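Amyloid-like protein 1 (Homo sapiens, PDB 3PMR) is a member of the amyloid precursor protein family that binds heparin, probably acts in cell adhesion, and dimerises through its E2 domain. Local coordinates at the interface of chains A and B. Numbering follows the deposited sequence. Chains: chain A/B, Amyloid-like protein 1.

Contact 1: the interface of chains A and B. Residues chain A 152, 155-157, 159; chain B 82, 85-86, 89.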
ATOM      1  N   GLN A 152      11.988   2.923   7.147  1.00 22.40           N
ATOM      2  CA  GLN A 152      12.033   1.685   6.385  1.00 20.96           C
ATOM      3  C   GLN A 152      11.196   1.793   5.111  1.00 28.92           C
ATOM      4  O   GLN A 152      11.599   1.307   4.049  1.00 25.23           O
ATOM      5  CB  GLN A 152      11.528   0.519   7.241  1.00 27.96           C
ATOM      6  CG  GLN A 152      11.222  -0.765   6.449  1.00 28.08           C
ATOM      7  CD  GLN A 152       9.795  -0.797   5.878  1.00 44.48           C
ATOM      8  OE1 GLN A 152       9.508  -1.534   4.921  1.00 42.18           O
ATOM      9  NE2 GLN A 152       8.900  -0.009   6.466  1.00 23.65           N
ATOM     10  N   ALA A 155      12.762   4.169   2.483  1.00 30.95           N
ATOM     11  CA  ALA A 155      13.892   3.484   1.872  1.00 36.28           C
ATOM     12  C   ALA A 155      13.410   2.431   0.858  1.00 32.47           C
ATOM     13  O   ALA A 155      14.004   2.256  -0.205  1.00 37.10           O
ATOM     14  CB  ALA A 155      14.741   2.812   2.951  1.00 20.36           C
ATOM     15  N   ALA A 156      12.328   1.738   1.200  1.00 27.75           N
ATOM     16  CA  ALA A 156      11.778   0.686   0.348  1.00 38.48           C
ATOM     17  C   ALA A 156      11.184   1.185  -0.957  1.00 34.51           C
ATOM     18  O   ALA A 156      11.377   0.565  -1.999  1.00 41.91           O
ATOM     19  CB  ALA A 156      10.716  -0.106   1.106  1.00 26.29           C
ATOM     20  N   VAL A 157      10.467   2.300  -0.907  1.00 35.60           N
ATOM     21  CA  VAL A 157       9.821   2.807  -2.107  1.00 43.22           C
ATOM     22  C   VAL A 157      10.360   4.102  -2.683  1.00 54.72           C
ATOM     23  O   VAL A 157       9.921   4.530  -3.749  1.00 55.10           O
ATOM     24  CB  VAL A 157       8.318   2.994  -1.870  1.00 40.57           C
ATOM     25  CG1 VAL A 157       7.729   1.710  -1.282  1.00 43.67           C
ATOM     26  CG2 VAL A 157       8.077   4.191  -0.951  1.00 45.04           C
ATOM     27  N   PRO A 159      14.174   5.330  -2.094  1.00 59.84           N
ATOM     28  CA  PRO A 159      15.541   5.373  -1.567  1.00 61.61           C
ATOM     29  C   PRO A 159      16.293   6.694  -1.739  1.00 52.12           C
ATOM     30  O   PRO A 159      17.208   6.992  -0.966  1.00 54.46           O
ATOM     31  CB  PRO A 159      16.223   4.202  -2.281  1.00 61.45           C
ATOM     32  CG  PRO A 159      15.473   4.113  -3.579  1.00 66.00           C
ATOM     33  CD  PRO A 159      14.048   4.272  -3.113  1.00 57.65           C
TER
ATOM     34  N   GLU B  82      19.908   1.037   3.065  1.00 24.34           N
ATOM     35  CA  GLU B  82      18.845   1.632   2.271  1.00 28.85           C
ATOM     36  C   GLU B  82      18.761   0.942   0.906  1.00 29.66           C
ATOM     37  O   GLU B  82      17.668   0.706   0.395  1.00 29.09           O
ATOM     38  CB  GLU B  82      19.086   3.138   2.093  1.00 30.95           C
ATOM     39  CG  GLU B  82      18.730   3.984   3.332  1.00 35.90           C
ATOM     40  CD  GLU B  82      19.420   5.344   3.341  1.00 41.41           C
ATOM     41  OE1 GLU B  82      19.939   5.760   2.283  1.00 36.90           O
ATOM     42  OE2 GLU B  82      19.436   6.002   4.403  1.00 38.54           O
ATOM     43  N   VAL B  85      17.179  -2.557   1.307  1.00 26.03           N
ATOM     44  CA  VAL B  85      15.739  -2.480   1.587  1.00 24.67           C
ATOM     45  C   VAL B  85      14.982  -2.237   0.275  1.00 26.61           C
ATOM     46  O   VAL B  85      13.993  -2.897  -0.034  1.00 21.64           O
ATOM     47  CB  VAL B  85      15.410  -1.323   2.576  1.00 20.37           C
ATOM     48  CG1 VAL B  85      13.893  -1.175   2.720  1.00 22.52           C
ATOM     49  CG2 VAL B  85      16.057  -1.596   3.946  1.00 29.33           C
ATOM     50  N   SER B  86      15.470  -1.263  -0.474  1.00 27.78           N
ATOM     51  CA  SER B  86      14.907  -0.864  -1.756  1.00 33.44           C
ATOM     52  C   SER B  86      14.974  -2.006  -2.797  1.00 30.40           C
ATOM     53  O   SER B  86      14.000  -2.292  -3.475  1.00 28.59           O
ATOM     54  CB  SER B  86      15.687   0.364  -2.238  1.00 28.91           C
ATOM     55  OG  SER B  86      15.277   0.777  -3.518  1.00 55.20           O
ATOM     56  N   ARG B  89      12.404  -4.694  -1.825  1.00 25.41           N
ATOM     57  CA  ARG B  89      10.999  -4.378  -2.091  1.00 24.82           C
ATOM     58  C   ARG B  89      10.707  -4.515  -3.577  1.00 24.79           C
ATOM     59  O   ARG B  89       9.645  -4.969  -3.975  1.00 27.55           O
ATOM     60  CB  ARG B  89      10.676  -2.947  -1.666  1.00 32.58           C
ATOM     61  CG  ARG B  89       9.254  -2.482  -2.044  1.00 30.17           C
ATOM     62  CD  ARG B  89       8.183  -3.376  -1.414  1.00 27.01           C
ATOM     63  NE  ARG B  89       8.224  -3.361   0.049  1.00 29.38           N
ATOM     64  CZ  ARG B  89       7.678  -2.418   0.820  1.00 40.80           C
ATOM     65  NH1 ARG B  89       7.031  -1.390   0.274  1.00 29.39           N
ATOM     66  NH2 ARG B  89       7.774  -2.507   2.140  1.00 23.56           N
TER
HETATM   67  O   HOH W   1      20.144   5.630  -0.468  1.00 41.74           O
HETATM   68  O   HOH W   2      11.766  -0.830  -4.262  1.00 45.22           O

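Contact 2: the interface of chains A and B. Residues chain A 38-39, 42; chain B 145, 149.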
ATOM      1  N   GLU A  38      -9.853   5.227  -5.226  1.00 27.90           N
ATOM      2  CA  GLU A  38      -9.260   4.338  -6.216  1.00 33.76           C
ATOM      3  C   GLU A  38     -10.366   4.002  -7.216  1.00 36.45           C
ATOM      4  O   GLU A  38     -10.206   4.194  -8.419  1.00 31.00           O
ATOM      5  CB  GLU A  38      -8.756   3.062  -5.545  1.00 32.50           C
ATOM      6  CG  GLU A  38      -8.119   2.045  -6.486  1.00 43.31           C
ATOM      7  CD  GLU A  38      -7.649   0.807  -5.739  1.00 46.21           C
ATOM      8  OE1 GLU A  38      -6.820   0.952  -4.821  1.00 42.34           O
ATOM      9  OE2 GLU A  38      -8.114  -0.309  -6.059  1.00 46.55           O
ATOM     10  N   GLU A  39     -11.492   3.512  -6.705  1.00 30.84           N
ATOM     11  CA  GLU A  39     -12.634   3.159  -7.550  1.00 28.69           C
ATOM     12  C   GLU A  39     -13.148   4.365  -8.334  1.00 25.96           C
ATOM     13  O   GLU A  39     -13.474   4.255  -9.517  1.00 35.18           O
ATOM     14  CB  GLU A  39     -13.788   2.599  -6.705  1.00 31.93           C
ATOM     15  CG  GLU A  39     -13.557   1.231  -6.084  1.00 40.22           C
ATOM     16  CD  GLU A  39     -13.257   0.146  -7.107  1.00 66.01           C
ATOM     17  OE1 GLU A  39     -13.894   0.131  -8.185  1.00 60.07           O
ATOM     18  OE2 GLU A  39     -12.389  -0.706  -6.825  1.00 68.15           O
ATOM     19  N   MET A  42     -10.683   5.199 -11.171  1.00 27.02           N
ATOM     20  CA  MET A  42     -10.681   4.139 -12.167  1.00 31.03           C
ATOM     21  C   MET A  42     -11.876   4.333 -13.099  1.00 24.00           C
ATOM     22  O   MET A  42     -11.745   4.210 -14.310  1.00 28.59           O
ATOM     23  CB  MET A  42     -10.758   2.760 -11.496  1.00 27.18           C
ATOM     24  CG  MET A  42      -9.414   2.173 -11.084  1.00 25.92           C
ATOM     25  SD  MET A  42      -9.607   0.704 -10.038  1.00 37.46           S
ATOM     26  CE  MET A  42     -10.097  -0.546 -11.237  1.00 27.72           C
TER
ATOM     27  N   ARG B 145     -10.010  -3.994 -15.173  1.00 23.93           N
ATOM     28  CA  ARG B 145      -9.850  -3.310 -13.895  1.00 26.03           C
ATOM     29  C   ARG B 145      -8.394  -3.317 -13.466  1.00 25.31           C
ATOM     30  O   ARG B 145      -7.906  -2.355 -12.874  1.00 25.93           O
ATOM     31  CB  ARG B 145     -10.730  -3.972 -12.825  1.00 29.70           C
ATOM     32  CG  ARG B 145     -12.217  -3.614 -12.963  1.00 24.38           C
ATOM     33  CD  ARG B 145     -13.100  -4.458 -12.054  1.00 38.76           C
ATOM     34  NE  ARG B 145     -12.767  -4.303 -10.641  1.00 41.41           N
ATOM     35  CZ  ARG B 145     -12.953  -3.187  -9.937  1.00 53.56           C
ATOM     36  NH1 ARG B 145     -13.473  -2.109 -10.510  1.00 44.45           N
ATOM     37  NH2 ARG B 145     -12.617  -3.151  -8.654  1.00 41.48           N
ATOM     38  N   ARG B 149      -6.511   0.059 -12.696  1.00 24.13           N
ATOM     39  CA  ARG B 149      -5.962   0.240 -11.348  1.00 28.79           C
ATOM     40  C   ARG B 149      -4.458   0.517 -11.381  1.00 25.77           C
ATOM     41  O   ARG B 149      -3.953   1.356 -10.632  1.00 25.45           O
ATOM     42  CB  ARG B 149      -6.226  -0.998 -10.474  1.00 25.57           C
ATOM     43  CG  ARG B 149      -5.765  -0.827  -9.027  1.00 32.31           C
ATOM     44  CD  ARG B 149      -6.137  -2.023  -8.147  1.00 34.13           C
ATOM     45  NE  ARG B 149      -7.551  -2.358  -8.263  1.00 34.52           N
ATOM     46  CZ  ARG B 149      -8.024  -3.410  -8.930  1.00 38.67           C
ATOM     47  NH1 ARG B 149      -7.198  -4.248  -9.548  1.00 27.70           N
ATOM     48  NH2 ARG B 149      -9.332  -3.618  -8.988  1.00 41.97           N
TER
HETATM   49  O   HOH W   3     -10.111  -1.802  -6.998  1.00 35.36           O

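Contact 3: the interface of chains A and B. Residues chain A 38, 41-42, 89; chain B 148-149, 152.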
ATOM      1  N   GLU A  38      -9.853   5.227  -5.226  1.00 27.90           N
ATOM      2  CA  GLU A  38      -9.260   4.338  -6.216  1.00 33.76           C
ATOM      3  C   GLU A  38     -10.366   4.002  -7.216  1.00 36.45           C
ATOM      4  O   GLU A  38     -10.206   4.194  -8.419  1.00 31.00           O
ATOM      5  CB  GLU A  38      -8.756   3.062  -5.545  1.00 32.50           C
ATOM      6  CG  GLU A  38      -8.119   2.045  -6.486  1.00 43.31           C
ATOM      7  CD  GLU A  38      -7.649   0.807  -5.739  1.00 46.21           C
ATOM      8  OE1 GLU A  38      -6.820   0.952  -4.821  1.00 42.34           O
ATOM      9  OE2 GLU A  38      -8.114  -0.309  -6.059  1.00 46.55           O
ATOM     10  N   ARG A  41     -11.543   7.151  -9.353  1.00 29.82           N
ATOM     11  CA  ARG A  41     -10.639   7.519 -10.441  1.00 27.28           C
ATOM     12  C   ARG A  41     -10.584   6.468 -11.545  1.00 30.78           C
ATOM     13  O   ARG A  41     -10.449   6.806 -12.720  1.00 31.86           O
ATOM     14  CB  ARG A  41      -9.242   7.794  -9.901  1.00 28.86           C
ATOM     15  CG  ARG A  41      -9.204   8.990  -8.974  1.00 33.33           C
ATOM     16  CD  ARG A  41      -9.756  10.240  -9.652  1.00 35.07           C
ATOM     17  NE  ARG A  41      -9.597  11.407  -8.791  1.00 38.40           N
ATOM     18  CZ  ARG A  41      -9.760  12.665  -9.186  1.00 49.50           C
ATOM     19  NH1 ARG A  41     -10.095  12.939 -10.440  1.00 43.39           N
ATOM     20  NH2 ARG A  41      -9.573  13.656  -8.325  1.00 56.58           N
ATOM     21  N   MET A  42     -10.683   5.199 -11.171  1.00 27.02           N
ATOM     22  CA  MET A  42     -10.681   4.139 -12.167  1.00 31.03           C
ATOM     23  C   MET A  42     -11.876   4.333 -13.099  1.00 24.00           C
ATOM     24  O   MET A  42     -11.745   4.210 -14.310  1.00 28.59           O
ATOM     25  CB  MET A  42     -10.758   2.760 -11.496  1.00 27.18           C
ATOM     26  CG  MET A  42      -9.414   2.173 -11.084  1.00 25.92           C
ATOM     27  SD  MET A  42      -9.607   0.704 -10.038  1.00 37.46           S
ATOM     28  CE  MET A  42     -10.097  -0.546 -11.237  1.00 27.72           C
ATOM     29  N   ARG A  89      -4.154  12.161  -3.920  1.00 25.25           N
ATOM     30  CA  ARG A  89      -3.466  11.155  -3.124  1.00 32.39           C
ATOM     31  C   ARG A  89      -2.528  11.866  -2.153  1.00 28.30           C
ATOM     32  O   ARG A  89      -2.386  11.477  -1.011  1.00 31.05           O
ATOM     33  CB  ARG A  89      -2.670  10.197  -4.031  1.00 24.45           C
ATOM     34  CG  ARG A  89      -1.708   9.277  -3.292  1.00 30.31           C
ATOM     35  CD  ARG A  89      -2.437   8.401  -2.284  1.00 35.88           C
ATOM     36  NE  ARG A  89      -3.354   7.461  -2.923  1.00 38.88           N
ATOM     37  CZ  ARG A  89      -2.980   6.304  -3.455  1.00 43.60           C
ATOM     38  NH1 ARG A  89      -1.701   5.948  -3.423  1.00 33.29           N
ATOM     39  NH2 ARG A  89      -3.883   5.500  -4.005  1.00 38.31           N
TER
ATOM     40  N   LEU B 148      -6.663  -0.585 -15.471  1.00 22.63           N
ATOM     41  CA  LEU B 148      -7.076   0.723 -14.971  1.00 20.89           C
ATOM     42  C   LEU B 148      -6.471   1.034 -13.604  1.00 29.93           C
ATOM     43  O   LEU B 148      -5.983   2.145 -13.374  1.00 27.55           O
ATOM     44  CB  LEU B 148      -8.609   0.793 -14.880  1.00 20.09           C
ATOM     45  CG  LEU B 148      -9.423   0.707 -16.182  1.00 29.34           C
ATOM     46  CD1 LEU B 148     -10.855   0.330 -15.875  1.00 27.23           C
ATOM     47  CD2 LEU B 148      -9.372   2.040 -16.919  1.00 26.01           C
ATOM     48  N   ARG B 149      -6.511   0.059 -12.696  1.00 24.13           N
ATOM     49  CA  ARG B 149      -5.962   0.240 -11.348  1.00 28.79           C
ATOM     50  C   ARG B 149      -4.458   0.517 -11.381  1.00 25.77           C
ATOM     51  O   ARG B 149      -3.953   1.356 -10.632  1.00 25.45           O
ATOM     52  CB  ARG B 149      -6.226  -0.998 -10.474  1.00 25.57           C
ATOM     53  CG  ARG B 149      -5.765  -0.827  -9.027  1.00 32.31           C
ATOM     54  CD  ARG B 149      -6.137  -2.023  -8.147  1.00 34.13           C
ATOM     55  NE  ARG B 149      -7.551  -2.358  -8.263  1.00 34.52           N
ATOM     56  CZ  ARG B 149      -8.024  -3.410  -8.930  1.00 38.67           C
ATOM     57  NH1 ARG B 149      -7.198  -4.248  -9.548  1.00 27.70           N
ATOM     58  NH2 ARG B 149      -9.332  -3.618  -8.988  1.00 41.97           N
ATOM     59  N   GLN B 152      -3.958   4.027 -12.540  1.00 22.82           N
ATOM     60  CA  GLN B 152      -4.428   4.878 -11.460  1.00 26.87           C
ATOM     61  C   GLN B 152      -3.383   4.967 -10.347  1.00 26.43           C
ATOM     62  O   GLN B 152      -3.137   6.043  -9.800  1.00 24.89           O
ATOM     63  CB  GLN B 152      -5.750   4.323 -10.915  1.00 20.22           C
ATOM     64  CG  GLN B 152      -6.238   5.000  -9.643  1.00 23.06           C
ATOM     65  CD  GLN B 152      -5.623   4.405  -8.393  1.00 30.25           C
ATOM     66  OE1 GLN B 152      -5.553   5.064  -7.352  1.00 46.19           O
ATOM     67  NE2 GLN B 152      -5.174   3.159  -8.481  1.00 30.16           N
TER
HETATM   68  O   HOH W   4     -10.111  -1.802  -6.998  1.00 35.36           O

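Contact 4: the interface of chains A and B. Residues chain A 166-167, 170; chain B 52, 56, 75.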
ATOM      1  N   ARG A 166      18.120  10.209   7.645  1.00 27.98           N
ATOM      2  CA  ARG A 166      19.054   9.590   8.581  1.00 35.37           C
ATOM      3  C   ARG A 166      19.234  10.306   9.921  1.00 28.32           C
ATOM      4  O   ARG A 166      19.043   9.708  10.977  1.00 26.46           O
ATOM      5  CB  ARG A 166      20.420   9.408   7.908  1.00 29.52           C
ATOM      6  CG  ARG A 166      20.383   8.480   6.701  1.00 24.66           C
ATOM      7  CD  ARG A 166      21.753   8.357   6.053  1.00 29.19           C
ATOM      8  NE  ARG A 166      21.671   7.694   4.757  1.00 31.79           N
ATOM      9  CZ  ARG A 166      22.644   7.703   3.853  1.00 38.73           C
ATOM     10  NH1 ARG A 166      23.781   8.340   4.115  1.00 29.60           N
ATOM     11  NH2 ARG A 166      22.470   7.108   2.680  1.00 22.85           N
ATOM     12  N   PHE A 167      19.601  11.579   9.863  1.00 30.09           N
ATOM     13  CA  PHE A 167      19.830  12.371  11.062  1.00 31.96           C
ATOM     14  C   PHE A 167      18.586  12.568  11.912  1.00 24.82           C
ATOM     15  O   PHE A 167      18.658  12.505  13.135  1.00 31.38           O
ATOM     16  CB  PHE A 167      20.444  13.724  10.685  1.00 33.16           C
ATOM     17  CG  PHE A 167      21.926  13.662  10.444  1.00 64.08           C
ATOM     18  CD1 PHE A 167      22.799  13.374  11.493  1.00 64.58           C
ATOM     19  CD2 PHE A 167      22.452  13.850   9.168  1.00 75.50           C
ATOM     20  CE1 PHE A 167      24.176  13.269  11.269  1.00 79.68           C
ATOM     21  CE2 PHE A 167      23.827  13.747   8.935  1.00 69.36           C
ATOM     22  CZ  PHE A 167      24.690  13.456   9.988  1.00 58.53           C
ATOM     23  N   HIS A 170      17.747   9.309  13.712  1.00 24.03           N
ATOM     24  CA  HIS A 170      18.803   9.135  14.711  1.00 29.40           C
ATOM     25  C   HIS A 170      18.465   9.976  15.952  1.00 32.61           C
ATOM     26  O   HIS A 170      18.494   9.494  17.090  1.00 26.41           O
ATOM     27  CB  HIS A 170      20.150   9.571  14.102  1.00 28.92           C
ATOM     28  CG  HIS A 170      21.320   9.344  15.003  1.00 41.18           C
ATOM     29  ND1 HIS A 170      21.505   8.166  15.690  1.00 41.14           N
ATOM     30  CD2 HIS A 170      22.348  10.151  15.358  1.00 43.35           C
ATOM     31  CE1 HIS A 170      22.590   8.259  16.438  1.00 41.58           C
ATOM     32  NE2 HIS A 170      23.119   9.455  16.255  1.00 44.06           N
TER
ATOM     33  N   TRP B  52      25.325   3.684  16.297  1.00 25.09           N
ATOM     34  CA  TRP B  52      25.673   5.047  15.924  1.00 28.34           C
ATOM     35  C   TRP B  52      25.622   5.982  17.142  1.00 25.32           C
ATOM     36  O   TRP B  52      26.522   6.795  17.340  1.00 29.76           O
ATOM     37  CB  TRP B  52      24.710   5.533  14.843  1.00 25.24           C
ATOM     38  CG  TRP B  52      25.100   6.812  14.197  1.00 24.70           C
ATOM     39  CD1 TRP B  52      26.267   7.503  14.363  1.00 30.86           C
ATOM     40  CD2 TRP B  52      24.312   7.564  13.272  1.00 29.66           C
ATOM     41  NE1 TRP B  52      26.252   8.647  13.597  1.00 28.65           N
ATOM     42  CE2 TRP B  52      25.062   8.707  12.917  1.00 35.10           C
ATOM     43  CE3 TRP B  52      23.040   7.380  12.700  1.00 24.21           C
ATOM     44  CZ2 TRP B  52      24.580   9.671  12.024  1.00 31.85           C
ATOM     45  CZ3 TRP B  52      22.563   8.339  11.810  1.00 28.42           C
ATOM     46  CH2 TRP B  52      23.334   9.470  11.480  1.00 32.28           C
ATOM     47  N   ASP B  56      28.751   7.949  18.686  1.00 41.72           N
ATOM     48  CA  ASP B  56      28.563   9.397  18.628  1.00 45.17           C
ATOM     49  C   ASP B  56      28.832  10.064  19.974  1.00 46.75           C
ATOM     50  O   ASP B  56      29.314  11.191  20.035  1.00 38.40           O
ATOM     51  CB  ASP B  56      27.130   9.722  18.196  1.00 55.39           C
ATOM     52  CG  ASP B  56      27.076  10.709  17.053  1.00 72.69           C
ATOM     53  OD1 ASP B  56      28.101  11.373  16.797  1.00 70.90           O
ATOM     54  OD2 ASP B  56      26.008  10.827  16.415  1.00101.29           O
ATOM     55  N   GLN B  75      27.127   6.630   7.961  1.00 26.10           N
ATOM     56  CA  GLN B  75      26.392   7.100   6.785  1.00 29.33           C
ATOM     57  C   GLN B  75      26.487   6.026   5.725  1.00 36.21           C
ATOM     58  O   GLN B  75      25.532   5.745   5.002  1.00 30.73           O
ATOM     59  CB  GLN B  75      27.004   8.382   6.216  1.00 31.87           C
ATOM     60  CG  GLN B  75      26.800   9.625   7.089  1.00 41.48           C
ATOM     61  CD  GLN B  75      25.319   9.951   7.312  1.00 40.63           C
ATOM     62  OE1 GLN B  75      24.512   9.805   6.396  1.00 37.75           O
ATOM     63  NE2 GLN B  75      24.963  10.413   8.522  1.00 47.90           N
TER

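Contact 1: the interface of chains A and B
The backbone oxygen A:Ala156 O is linked to B:Ser86 O through water 2, which lies 2.7 Å from A:Ala156 O. The aliphatic start of B:Arg89 packs against the same carbonyl, with CB 3.6 Å from A:Ala156 O. This is a helix-on-helix patch of the E2 dimer, where the end of helix 126-157 of one chain meets helix 64-119 of the other. A:Ala156 CA and B:Ser86 CA are 4.1 Å apart, a closeness of backbones that the small residues probably allow. A:Ala156 CB lies over the centre of one face of the B:Arg89 guanidinium, 3.8 Å from CZ. Bends at chi2 (59°) and chi3 (62°) curl the arginine so that this flat group turns back over the methyl. Its NH1 runs alongside A:Val157, 3.5 Å from CG1, while NH2 faces the amide oxygen OE1 of A:Gln152 at 3.4 Å, the two side chains crossing near a right angle with their planes 53° apart. An alanine in place of B:Arg89 is likely to strip one side of the A:Ala156 methyl of its cover and leave the amide oxygen of A:Gln152 without its positively charged neighbour. On the other flank, B:Val85 CG1 packs 3.7 Å from A:Ala156 CA. B:Ser86 lies against A:Pro159, which is poorly ordered. Farther out, water 1 sits 2.8 Å from the carboxylate oxygen B:Glu82 OE1.

Contact 2: the interface of chains A and B
A:Met42 forms the tightly packed part of this contact: its thioether reaches from helix 26-57 into the angle between B:Arg145 and B:Arg149, successive-turn residues of helix 126-157 in the partner chain of the E2 dimer. SD touches B:Arg149 CB at 3.8 Å. A bend at chi3 (75°) swings the methyl CE over the rim of one face of the B:Arg145 guanidinium, and CE also lies 3.3 Å from the backbone oxygen B:Arg145 O. The watery side is built from charges. There B:Arg145 grips A:Glu39 end-on, NH2 bonding OE2 at 3.1 Å and NH1 bonding OE1 at 3.3 Å. Both bonds are fairly straight (161° at each hydrogen), both use syn lone pairs, and the nearly coplanar groups fix each other's rotation. The pairing of A:Glu38 with B:Arg149 is looser: OE2 accepts a weak, bent bond from NE at 3.1 Å, and the carboxylate and guanidinium planes stand 64° apart. With an alanine at B:Arg145, the A:Glu39 carboxylate is likely to lose its two-pronged partner and the A:Met42 methyl the flat group it lies over. Water 3 ties the two acid-base pairs together, lying near NE and NH2 of B:Arg149, 2.7 Å from A:Glu38 OE2 and 2.5 Å from A:Glu39 OE2.

Contact 3: the interface of chains A and B
B:Gln152 packs across A:Glu38; each of the two, like A:Met42, has about 50 Å² hidden by the partner chain. The glutamine amide lies beside the aliphatic stem of the glutamate, with NE2 3.7 Å from A:Glu38 CG and CD 3.9 Å from the same carbon, the two side chains crossing at about a right angle. Glutamine CG, meanwhile, comes within 4.1 Å of A:Arg41 CB. The extended form of A:Glu38, with CG anti to the backbone N (chi1 180°), lays its stem alongside this amide and carries the carboxylate onward to B:Arg149. About one turn back along helix 126-157, B:Leu148 CB packs 4.1 Å from A:Met42 CG, which extends the apolar cover of the methionine beyond B:Arg149.

Hydrogen bonding within chain B orients the amide. B:Gln152 NE2 donates to the backbone oxygen B:Arg149 O at 3.1 Å, in the carbonyl plane and on a lone pair, although the bond is bent (138° at the hydrogen). With NE2 so committed, OE1 points toward A:Arg89 NH2, 3.8 Å away, too far for a hydrogen bond but probably a mildly favourable approach.

Among the charged groups, the water bridging A:Glu38 OE2 and B:Arg149 belongs to this patch as well as to contact 2. The site joins helices 26-57 and 64-119 of one E2 domain to helix 126-157 of its partner and probably helps to steady the dimer.

Contact 4: the interface of chains A and B
The imidazole of A:His170 lies flat on one face of the B:Trp52 indole, with 3.8 Å between the centroids of the imidazole and the six-membered ring and planes 11° apart. A:His170 CD2 stands over the centre of the indole, while B:Trp52 CE3 lies toward the rim of the imidazole. This stack joins helix 166-187 of one all-helical E2 domain, of the amyloid precursor protein family, to helix 26-56 of the other. With CG anti to the backbone N (chi1 -176°), the histidine projects across the tryptophan and brings NE2 to B:Asp56. There NE2 donates at 3.2 Å to the anti lone pair of OD2, which lies somewhat out of the imidazole plane. B:Asp56 is poorly ordered, so this bond is less certain; a nearby carboxylate could favour a protonated imidazole. A:Phe167, also poorly ordered, has its CE1 3.7 Å from B:Trp52 CZ2, and the two side chains cross at about a right angle. At the rim of the phenyl, CZ and CE2 approach B:Gln75 NE2, CZ at 3.4 Å. The oxygen of that amide, OE1, takes a short, nearly straight bond (166° at the hydrogen) from A:Arg166 NH1 at 2.8 Å; OE1 lies in the guanidinium plane, though NH1 is somewhat tilted from the plane of the amide carbonyl.

Contacts 2 and 3 are adjoining halves of one patch: their C-alpha centres lie about 4 Å apart, and they share A:Glu38, A:Met42 and B:Arg149. Contact 1 is about 26 Å from contact 2 and 17 Å from contact 4; contacts 2 and 4 are about 41 Å apart. Helix 126-157 serves contacts 1, 2 and 3, helix 64-119 contacts 1, 3 and 4, and helix 26-57 (26-56 in chain B) contacts 2, 3 and 4. Two-fold symmetry repeats B:Arg89 with A:Gln152 of contact 1 as A:Arg89 with B:Gln152 in contact 3, probably spreading the dimer contact along the elongated domains and helping fix their orientation.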